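PDB 4RXT: sugar ABC transporter from Agrobacterium radiobacter, which binds the sugar arabinose between its two lobes and probably serves as the periplasmic solute-binding component of an ABC-type carbohydrate importer. Local coordinates for residues 6-12 / 63-69; 146-150 / 199-203. One frame throughout, in Å; residues are numbered along the deposited sequence.

Contact 1 of 2, residues 6-12 / 63-69; sequences TIPIIVK and PAAIVIS. With ARA (alpha-L-arabinopyranose), chain B.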
# COMPACT_ATOMS: atom_id res chain seq x y z
N THR A 6 -14.79 20.40 -9.74
CA THR A 6 -14.69 19.53 -8.59
C THR A 6 -14.17 18.16 -9.01
O THR A 6 -14.69 17.52 -9.93
CB THR A 6 -16.04 19.39 -7.85
OG1 THR A 6 -16.52 20.69 -7.44
CG2 THR A 6 -15.90 18.49 -6.63
N ILE A 7 -13.12 17.72 -8.33
CA ILE A 7 -12.51 16.39 -8.52
C ILE A 7 -12.30 15.75 -7.14
O ILE A 7 -11.29 16.00 -6.49
CB ILE A 7 -11.19 16.47 -9.35
CG1 ILE A 7 -11.46 17.14 -10.69
CG2 ILE A 7 -10.63 15.06 -9.53
CD1 ILE A 7 -10.24 17.35 -11.56
N PRO A 8 -13.29 14.98 -6.67
CA PRO A 8 -13.12 14.23 -5.45
C PRO A 8 -12.02 13.18 -5.54
O PRO A 8 -11.77 12.62 -6.61
CB PRO A 8 -14.47 13.54 -5.24
CG PRO A 8 -15.41 14.22 -6.15
CD PRO A 8 -14.58 14.69 -7.29
N ILE A 9 -11.42 12.92 -4.40
CA ILE A 9 -10.52 11.78 -4.23
C ILE A 9 -11.12 10.87 -3.15
O ILE A 9 -11.52 11.34 -2.07
CB ILE A 9 -9.06 12.19 -3.86
CG1 ILE A 9 -8.16 10.94 -3.85
CG2 ILE A 9 -8.99 13.05 -2.58
CD1 ILE A 9 -6.68 11.28 -3.97
N ILE A 10 -11.17 9.58 -3.48
CA ILE A 10 -11.76 8.57 -2.61
C ILE A 10 -10.66 7.60 -2.26
O ILE A 10 -10.16 6.86 -3.11
CB ILE A 10 -12.92 7.81 -3.30
CG1 ILE A 10 -13.99 8.80 -3.78
CG2 ILE A 10 -13.53 6.76 -2.35
CD1 ILE A 10 -15.03 8.20 -4.69
N VAL A 11 -10.26 7.61 -1.00
CA VAL A 11 -9.22 6.74 -0.50
C VAL A 11 -9.82 5.51 0.18
O VAL A 11 -11.04 5.47 0.40
CB VAL A 11 -8.26 7.46 0.44
CG1 VAL A 11 -7.55 8.58 -0.33
CG2 VAL A 11 -8.99 8.00 1.67
N LYS A 12 -8.99 4.51 0.48
CA LYS A 12 -9.52 3.28 1.13
C LYS A 12 -9.91 3.52 2.60
O LYS A 12 -10.78 2.84 3.11
CB LYS A 12 -8.49 2.14 1.10
CG LYS A 12 -8.03 1.70 -0.28
CD LYS A 12 -7.24 0.42 -0.18
CE LYS A 12 -6.70 -0.04 -1.52
NZ LYS A 12 -6.08 -1.40 -1.37
N PRO A 63 -19.34 15.49 -10.67
CA PRO A 63 -18.05 16.17 -10.66
C PRO A 63 -17.35 16.06 -12.01
O PRO A 63 -17.80 15.28 -12.87
CB PRO A 63 -17.26 15.37 -9.61
CG PRO A 63 -17.78 13.97 -9.76
CD PRO A 63 -19.27 14.17 -10.01
N ALA A 64 -16.27 16.80 -12.22
CA ALA A 64 -15.55 16.74 -13.51
C ALA A 64 -14.77 15.45 -13.72
O ALA A 64 -14.54 15.01 -14.86
CB ALA A 64 -14.61 17.93 -13.64
N ALA A 65 -14.32 14.89 -12.61
CA ALA A 65 -13.60 13.64 -12.63
C ALA A 65 -13.54 13.11 -11.18
O ALA A 65 -13.86 13.86 -10.25
CB ALA A 65 -12.21 13.84 -13.20
N ILE A 66 -13.13 11.87 -11.03
CA ILE A 66 -12.93 11.25 -9.73
C ILE A 66 -11.61 10.49 -9.72
O ILE A 66 -11.28 9.78 -10.69
CB ILE A 66 -14.10 10.27 -9.36
CG1 ILE A 66 -15.40 11.05 -9.11
CG2 ILE A 66 -13.74 9.40 -8.14
CD1 ILE A 66 -16.65 10.19 -9.20
N VAL A 67 -10.88 10.65 -8.62
CA VAL A 67 -9.70 9.83 -8.33
C VAL A 67 -10.08 8.84 -7.25
O VAL A 67 -10.65 9.21 -6.24
CB VAL A 67 -8.48 10.66 -7.86
CG1 VAL A 67 -7.29 9.76 -7.51
CG2 VAL A 67 -8.11 11.68 -8.93
N ILE A 68 -9.78 7.57 -7.46
CA ILE A 68 -10.10 6.54 -6.48
C ILE A 68 -8.99 5.51 -6.32
O ILE A 68 -8.35 5.12 -7.30
CB ILE A 68 -11.45 5.83 -6.82
CG1 ILE A 68 -11.87 4.81 -5.77
CG2 ILE A 68 -11.44 5.19 -8.21
CD1 ILE A 68 -13.32 4.41 -5.81
N SER A 69 -8.81 5.08 -5.07
CA SER A 69 -8.00 3.89 -4.73
C SER A 69 -8.96 2.75 -4.42
O SER A 69 -9.39 2.62 -3.31
CB SER A 69 -7.06 4.15 -3.53
OG SER A 69 -7.84 4.44 -2.40
C1 ARA B . -0.56 0.66 1.47
C2 ARA B . -1.17 0.00 0.21
C3 ARA B . -2.67 0.21 0.22
C4 ARA B . -3.30 -0.25 1.55
C5 ARA B . -2.28 -0.44 2.59
O1 ARA B . 0.60 -0.18 1.44
O2 ARA B . -0.63 0.60 -0.98
O3 ARA B . -3.22 -0.44 -0.94
O4 ARA B . -3.84 -1.57 1.49
O5 ARA B . -1.29 0.60 2.69

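Contact 2 of 2, residues 146-150 / 199-203; sequences SLEQR and ASNLI. With ARA (alpha-L-arabinopyranose), chain B.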
# COMPACT_ATOMS: atom_id res chain seq x y z
N SER A 146 -3.58 -4.36 -4.71
CA SER A 146 -2.18 -4.08 -4.35
C SER A 146 -1.60 -5.25 -3.54
O SER A 146 -0.50 -5.75 -3.81
CB SER A 146 -2.06 -2.76 -3.59
OG SER A 146 -2.90 -2.81 -2.47
N LEU A 147 -2.34 -5.67 -2.52
CA LEU A 147 -1.81 -6.67 -1.57
C LEU A 147 -1.68 -8.08 -2.19
O LEU A 147 -0.74 -8.82 -1.88
CB LEU A 147 -2.66 -6.74 -0.31
CG LEU A 147 -2.89 -5.37 0.38
CD1 LEU A 147 -3.68 -5.58 1.68
CD2 LEU A 147 -1.61 -4.57 0.64
N GLU A 148 -2.67 -8.45 -3.02
CA GLU A 148 -2.58 -9.76 -3.70
C GLU A 148 -1.37 -9.82 -4.65
O GLU A 148 -0.68 -10.85 -4.77
CB GLU A 148 -3.88 -10.09 -4.40
CG GLU A 148 -5.03 -10.30 -3.43
CD GLU A 148 -4.82 -11.40 -2.37
OE1 GLU A 148 -4.09 -12.39 -2.61
OE2 GLU A 148 -5.44 -11.29 -1.29
N GLN A 149 -1.10 -8.70 -5.31
CA GLN A 149 0.09 -8.64 -6.17
C GLN A 149 1.40 -8.73 -5.38
O GLN A 149 2.35 -9.37 -5.80
CB GLN A 149 0.08 -7.42 -7.07
CG GLN A 149 -1.00 -7.54 -8.12
CD GLN A 149 -1.03 -6.37 -9.05
OE1 GLN A 149 -0.83 -5.25 -8.63
NE2 GLN A 149 -1.29 -6.61 -10.33
N ARG A 150 1.47 -8.04 -4.23
CA ARG A 150 2.67 -8.13 -3.36
C ARG A 150 2.86 -9.57 -2.91
O ARG A 150 3.98 -10.11 -2.91
CB ARG A 150 2.56 -7.19 -2.17
CG ARG A 150 2.53 -5.76 -2.59
CD ARG A 150 2.22 -4.84 -1.44
NE ARG A 150 1.89 -3.52 -1.98
CZ ARG A 150 1.39 -2.51 -1.31
NH1 ARG A 150 1.24 -2.57 0.02
NH2 ARG A 150 1.11 -1.42 -1.99
N ALA A 199 5.36 -8.42 6.02
CA ALA A 199 4.16 -7.65 6.46
C ALA A 199 3.87 -6.62 5.38
O ALA A 199 4.54 -5.62 5.25
CB ALA A 199 4.43 -6.96 7.80
N SER A 200 2.87 -6.92 4.54
CA SER A 200 2.87 -6.33 3.20
C SER A 200 2.18 -4.96 3.02
O SER A 200 1.95 -4.54 1.89
CB SER A 200 2.28 -7.28 2.20
OG SER A 200 0.93 -7.51 2.55
N ASN A 201 1.84 -4.30 4.13
CA ASN A 201 1.42 -2.90 4.05
C ASN A 201 1.73 -2.19 5.38
O ASN A 201 2.20 -2.82 6.32
CB ASN A 201 -0.06 -2.79 3.62
CG ASN A 201 -1.04 -2.98 4.78
OD1 ASN A 201 -0.76 -3.69 5.75
ND2 ASN A 201 -2.18 -2.33 4.69
N LEU A 202 1.39 -0.91 5.45
CA LEU A 202 1.72 -0.14 6.66
C LEU A 202 1.12 -0.77 7.92
O LEU A 202 1.75 -0.84 8.97
CB LEU A 202 1.20 1.27 6.51
CG LEU A 202 1.35 2.17 7.74
CD1 LEU A 202 2.83 2.31 8.01
CD2 LEU A 202 0.68 3.50 7.46
N ILE A 203 -0.14 -1.16 7.83
CA ILE A 203 -0.91 -1.61 8.97
C ILE A 203 -0.33 -2.90 9.54
O ILE A 203 -0.17 -3.07 10.73
CB ILE A 203 -2.42 -1.78 8.63
CG1 ILE A 203 -3.00 -0.51 7.97
CG2 ILE A 203 -3.22 -2.19 9.86
CD1 ILE A 203 -2.75 0.76 8.78
C1 ARA B . -0.56 0.66 1.47
C2 ARA B . -1.17 0.00 0.21
C3 ARA B . -2.67 0.21 0.22
C4 ARA B . -3.30 -0.25 1.55
C5 ARA B . -2.28 -0.44 2.59
O1 ARA B . 0.60 -0.18 1.44
O2 ARA B . -0.63 0.60 -0.98
O3 ARA B . -3.22 -0.44 -0.94
O4 ARA B . -3.84 -1.57 1.49
O5 ARA B . -1.29 0.60 2.69
O HOH W 1 0.29 -9.31 0.65

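Contact 1 of 2, residues 6-12 / 63-69
Two neighbouring parallel strands, 9-11 and 66-68, pair here inside the N-terminal lobe of a type I periplasmic binding protein fold, an alpha/beta lobe whose central sheet has the strand order 2-1-3-4-5-6. Their axes run 15° apart and approach to 4.6 Å, and the register is Ile9 with Val67 and Ile10 with Ile68. The ladder alternates in the parallel manner: Val67 N donates to Pro8 O (3.0 Å), Ile10 N to Val67 O (2.8 Å) and Ser69 N to Ile10 O (3.0 Å). Pro8, which has no amide hydrogen, still serves through its carbonyl. Before the strands, Ala64 N reaches Thr6 O at 2.9 Å, extending the pairing back to the N-terminal ends of both segments, away from the cleft. Side chains sort to the two faces of the sheet. Ile9 CD1 meets Val67 CG1 at 3.9 Å on the face where Ile9 packs against helix 17-33; on the other, Ile10 CD1 touches Ile66 CG2 at 3.9 Å and Ile10 CB lies 4.0 Å from Ile68 CG1. As in this fold generally, the C-terminal strand ends face the ligand cleft: beyond Val11, the extended side chain of Lys12 hydrogen-bonds arabinose through NZ, 3.0 Å from ARA O3.

Contact 2 of 2, residues 146-150 / 199-203
The arabinose pocket of this periplasmic binding protein is lined here by its C-terminal lobe, where the first turns of helix 145-161 face the loop that leads from strand 194-199 into helix 202-214. The contact is small, burying 180 Å² in all, and Arg150 makes its direct polar link. Its CA-to-CB bond points toward the loop, and NH1 donates to Ser200 O at 2.8 Å with an N-H...O angle of 161°. The same NH1 donates to ARA O1 (2.9 Å, 165°), while NH2 donates to ARA O2 (2.9 Å, 156°), so one guanidinium edge spans two adjacent sugar hydroxyl oxygens. Outside the segments, NE is held by Asn109 and the guanidinium makes a cation-pi contact with Phe226. In the apolar part, Leu147 CD2 lies 3.8 Å from Asn201 CB. A water adds a second bridge, donating to Leu147 O at 2.8 Å and hydrogen-bonding Ser200 OG at 2.7 Å. Asn201, a pocket residue, is the N-cap of helix 202-214, its OD1 accepting from Met204 N. Because NH1 gives nearly straight hydrogen bonds to both Ser200 O and ARA O1, the side chain that pairs helix and loop also binds the O1-O2 edge of the sugar.

The two contacts lie in different lobes, their centres 23 Å apart, and arabinose occupies the cleft between them. Contact 1 supplies Lys12 from the C-terminal end of a strand; contact 2 supplies Ser146 and Arg150 from a helix start, with Asn201 from the facing loop. They converge on ARA O3, which lies 3.0 Å from Lys12 NZ and 2.8 Å from Ser146 OG, and across the cleft Lys12 NZ comes within 3.7 Å of Ser146 OG as packing. Glu45 and Asp93, and Asp227 and Gln247, add further hydrogen bonds to the sugar. Hydrogen bonds to the sugar from both lobes are consistent with the closed form of this two-lobed family.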